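Local coordinates for delta toxin (PDB 2YGT), which is a haemolytic toxin of Clostridium perfringens that probably inserts into membranes of target cells as an oligomeric beta-barrel pore, at residues Y154-Y159 with W173-A178. Sequence-based numbering, arbitrary orientation.
Sequences YVQPDY and WNTEFA
Tyr159 and Phe177 form an antiparallel, non-hydrogen-bonded beta pair, their CA atoms 4.3 Å apart and their side chains diverging. Just beyond the pair, Ala178 N donates to Asp158 O at 2.8 Å. A type II turn from Gln156 to Tyr159, closed by Tyr159 N on Gln156 O, carries the chain from strand 148-155 to strand 159-166, which pairs with 170-177. The contact thus lies where the chain passes from one antiparallel sheet into another, in the leukocidin/haemolysin-type beta fold of this pore-forming toxin. Tyr159 CG is anti to the carbonyl carbon (chi1 -74°), and the ring beyond it lies against the backbone of 173-178: Phe177 CA packs over one face, 3.8 Å from the ring centroid, in a CH-pi contact. Phe177 turns a ring edge to the Tyr159 face, the planes at 83°, with CD2 3.7 Å from Tyr159 CE1. One face of the Phe177 ring meets Asp158 O near its rim, while CE2 touches Asp158 CB. Tyr159 OH is hydrogen-bonded to Pro90 O. Thr175 CG2 touches both Tyr159 CB and Gln156 OE1, the latter at 3.9 Å; Thr161 OG1 hydrogen-bonds Gln156 OE1 and Thr175 OG1, bridging the two side chains.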
ATOM      1  N   TYR A 154       5.023   0.328  -6.848  1.00 16.50           N
ATOM      2  CA  TYR A 154       5.753  -0.098  -5.658  1.00 15.39           C
ATOM      3  C   TYR A 154       6.295  -1.512  -5.847  1.00 15.43           C
ATOM      4  O   TYR A 154       5.963  -2.185  -6.824  1.00 17.74           O
ATOM      5  CB  TYR A 154       4.869  -0.018  -4.408  1.00 15.30           C
ATOM      6  CG  TYR A 154       3.748  -1.034  -4.362  1.00 15.66           C
ATOM      7  CD1 TYR A 154       2.509  -0.760  -4.930  1.00 15.58           C
ATOM      8  CD2 TYR A 154       3.927  -2.267  -3.745  1.00 16.31           C
ATOM      9  CE1 TYR A 154       1.481  -1.687  -4.891  1.00 14.38           C
ATOM     10  CE2 TYR A 154       2.902  -3.200  -3.701  1.00 14.54           C
ATOM     11  CZ  TYR A 154       1.682  -2.905  -4.273  1.00 23.34           C
ATOM     12  OH  TYR A 154       0.663  -3.831  -4.230  1.00 14.21           O
ATOM     13  N   VAL A 155       7.134  -1.954  -4.914  1.00 15.62           N
ATOM     14  CA  VAL A 155       7.716  -3.291  -4.973  1.00 15.71           C
ATOM     15  C   VAL A 155       7.301  -4.135  -3.773  1.00 24.25           C
ATOM     16  O   VAL A 155       7.047  -3.611  -2.684  1.00 15.49           O
ATOM     17  CB  VAL A 155       9.258  -3.235  -5.052  1.00 23.28           C
ATOM     18  CG1 VAL A 155       9.690  -2.483  -6.292  1.00 16.55           C
ATOM     19  CG2 VAL A 155       9.838  -2.584  -3.801  1.00 16.49           C
ATOM     20  N   GLN A 156       7.236  -5.446  -3.980  1.00 15.43           N
ATOM     21  CA  GLN A 156       6.804  -6.363  -2.933  1.00 15.27           C
ATOM     22  C   GLN A 156       7.444  -7.750  -3.072  1.00 19.12           C
ATOM     23  O   GLN A 156       6.734  -8.758  -3.117  1.00 15.23           O
ATOM     24  CB  GLN A 156       5.283  -6.499  -2.967  1.00 14.90           C
ATOM     25  CG  GLN A 156       4.745  -6.887  -4.332  1.00 14.80           C
ATOM     26  CD  GLN A 156       3.311  -7.347  -4.279  1.00 14.53           C
ATOM     27  OE1 GLN A 156       2.626  -7.150  -3.279  1.00 14.41           O
ATOM     28  NE2 GLN A 156       2.845  -7.968  -5.357  1.00 14.54           N
ATOM     29  N   PRO A 157       8.787  -7.810  -3.132  1.00 18.27           N
ATOM     30  CA  PRO A 157       9.480  -9.096  -3.274  1.00 18.98           C
ATOM     31  C   PRO A 157       9.021 -10.116  -2.234  1.00 15.89           C
ATOM     32  O   PRO A 157       9.039  -9.824  -1.038  1.00 15.90           O
ATOM     33  CB  PRO A 157      10.957  -8.724  -3.048  1.00 16.60           C
ATOM     34  CG  PRO A 157      10.922  -7.351  -2.423  1.00 24.98           C
ATOM     35  CD  PRO A 157       9.750  -6.699  -3.079  1.00 16.19           C
ATOM     36  N   ASP A 158       8.601 -11.287  -2.703  1.00 15.80           N
ATOM     37  CA  ASP A 158       8.197 -12.391  -1.834  1.00 19.03           C
ATOM     38  C   ASP A 158       6.835 -12.193  -1.174  1.00 17.10           C
ATOM     39  O   ASP A 158       6.391 -13.039  -0.398  1.00 15.29           O
ATOM     40  CB  ASP A 158       9.263 -12.668  -0.770  1.00 19.53           C
ATOM     41  CG  ASP A 158      10.589 -13.083  -1.372  1.00 23.66           C
ATOM     42  OD1 ASP A 158      10.617 -13.395  -2.580  1.00 18.27           O
ATOM     43  OD2 ASP A 158      11.601 -13.097  -0.638  1.00 31.08           O
ATOM     44  N   TYR A 159       6.180 -11.079  -1.483  1.00 15.14           N
ATOM     45  CA  TYR A 159       4.852 -10.789  -0.950  1.00 14.88           C
ATOM     46  C   TYR A 159       3.819 -10.703  -2.067  1.00 15.44           C
ATOM     47  O   TYR A 159       4.160 -10.485  -3.229  1.00 14.74           O
ATOM     48  CB  TYR A 159       4.856  -9.466  -0.178  1.00 19.95           C
ATOM     49  CG  TYR A 159       5.530  -9.521   1.174  1.00 19.72           C
ATOM     50  CD1 TYR A 159       6.906  -9.709   1.283  1.00 17.57           C
ATOM     51  CD2 TYR A 159       4.792  -9.364   2.346  1.00 19.34           C
ATOM     52  CE1 TYR A 159       7.522  -9.752   2.523  1.00 15.82           C
ATOM     53  CE2 TYR A 159       5.402  -9.404   3.587  1.00 15.57           C
ATOM     54  CZ  TYR A 159       6.766  -9.597   3.670  1.00 23.83           C
ATOM     55  OH  TYR A 159       7.370  -9.636   4.909  1.00 16.28           O
ATOM     56  N   TRP A 173      -6.240  -3.111   1.304  1.00 16.51           N
ATOM     57  CA  TRP A 173      -5.248  -3.995   0.706  1.00 19.69           C
ATOM     58  C   TRP A 173      -4.469  -4.770   1.761  1.00 21.97           C
ATOM     59  O   TRP A 173      -4.057  -4.219   2.781  1.00 19.36           O
ATOM     60  CB  TRP A 173      -4.271  -3.206  -0.169  1.00 20.92           C
ATOM     61  CG  TRP A 173      -4.908  -2.505  -1.324  1.00 21.69           C
ATOM     62  CD1 TRP A 173      -5.104  -3.002  -2.579  1.00 14.31           C
ATOM     63  CD2 TRP A 173      -5.429  -1.172  -1.334  1.00 14.61           C
ATOM     64  NE1 TRP A 173      -5.717  -2.058  -3.372  1.00 22.26           N
ATOM     65  CE2 TRP A 173      -5.928  -0.926  -2.629  1.00 18.12           C
ATOM     66  CE3 TRP A 173      -5.522  -0.162  -0.370  1.00 14.89           C
ATOM     67  CZ2 TRP A 173      -6.513   0.286  -2.985  1.00 21.20           C
ATOM     68  CZ3 TRP A 173      -6.104   1.042  -0.728  1.00 14.99           C
ATOM     69  CH2 TRP A 173      -6.591   1.255  -2.023  1.00 14.81           C
ATOM     70  N   ASN A 174      -4.283  -6.058   1.503  1.00 26.11           N
ATOM     71  CA  ASN A 174      -3.409  -6.895   2.312  1.00 19.48           C
ATOM     72  C   ASN A 174      -2.170  -7.259   1.515  1.00 17.13           C
ATOM     73  O   ASN A 174      -2.261  -7.863   0.444  1.00 14.46           O
ATOM     74  CB  ASN A 174      -4.123  -8.173   2.753  1.00 25.07           C
ATOM     75  CG  ASN A 174      -4.966  -7.972   3.998  1.00 43.43           C
ATOM     76  OD1 ASN A 174      -4.853  -6.954   4.682  1.00 50.62           O
ATOM     77  ND2 ASN A 174      -5.809  -8.952   4.306  1.00 51.98           N
ATOM     78  N   THR A 175      -1.011  -6.872   2.032  1.00 17.08           N
ATOM     79  CA  THR A 175       0.255  -7.307   1.465  1.00 17.31           C
ATOM     80  C   THR A 175       0.896  -8.313   2.418  1.00 22.47           C
ATOM     81  O   THR A 175       1.480  -7.942   3.439  1.00 17.44           O
ATOM     82  CB  THR A 175       1.190  -6.124   1.199  1.00 14.70           C
ATOM     83  OG1 THR A 175       0.540  -5.211   0.307  1.00 14.55           O
ATOM     84  CG2 THR A 175       2.484  -6.601   0.570  1.00 14.70           C
ATOM     85  N   GLU A 176       0.768  -9.589   2.071  1.00 18.43           N
ATOM     86  CA  GLU A 176       1.170 -10.679   2.949  1.00 18.20           C
ATOM     87  C   GLU A 176       2.269 -11.534   2.330  1.00 18.06           C
ATOM     88  O   GLU A 176       2.304 -11.735   1.116  1.00 14.74           O
ATOM     89  CB  GLU A 176      -0.045 -11.550   3.268  1.00 25.29           C
ATOM     90  CG  GLU A 176       0.204 -12.628   4.309  1.00 30.57           C
ATOM     91  CD  GLU A 176      -1.058 -13.400   4.649  1.00 44.00           C
ATOM     92  OE1 GLU A 176      -2.165 -12.871   4.407  1.00 39.05           O
ATOM     93  OE2 GLU A 176      -0.943 -14.535   5.157  1.00 54.07           O
ATOM     94  N   PHE A 177       3.163 -12.038   3.176  1.00 22.56           N
ATOM     95  CA  PHE A 177       4.259 -12.879   2.711  1.00 25.67           C
ATOM     96  C   PHE A 177       3.716 -14.085   1.953  1.00 21.15           C
ATOM     97  O   PHE A 177       2.725 -14.695   2.357  1.00 17.62           O
ATOM     98  CB  PHE A 177       5.150 -13.332   3.877  1.00 20.22           C
ATOM     99  CG  PHE A 177       6.388 -14.068   3.436  1.00 20.01           C
ATOM    100  CD1 PHE A 177       6.367 -15.441   3.255  1.00 15.72           C
ATOM    101  CD2 PHE A 177       7.567 -13.384   3.181  1.00 15.90           C
ATOM    102  CE1 PHE A 177       7.496 -16.117   2.831  1.00 15.94           C
ATOM    103  CE2 PHE A 177       8.700 -14.058   2.761  1.00 17.00           C
ATOM    104  CZ  PHE A 177       8.663 -15.428   2.586  1.00 16.15           C
ATOM    105  N   ALA A 178       4.370 -14.426   0.849  1.00 15.08           N
ATOM    106  CA  ALA A 178       3.909 -15.521   0.011  1.00 22.67           C
ATOM    107  C   ALA A 178       4.791 -16.754   0.165  1.00 22.79           C
ATOM    108  O   ALA A 178       4.366 -17.759   0.738  1.00 20.47           O
ATOM    109  CB  ALA A 178       3.841 -15.087  -1.452  1.00 15.01           C
TER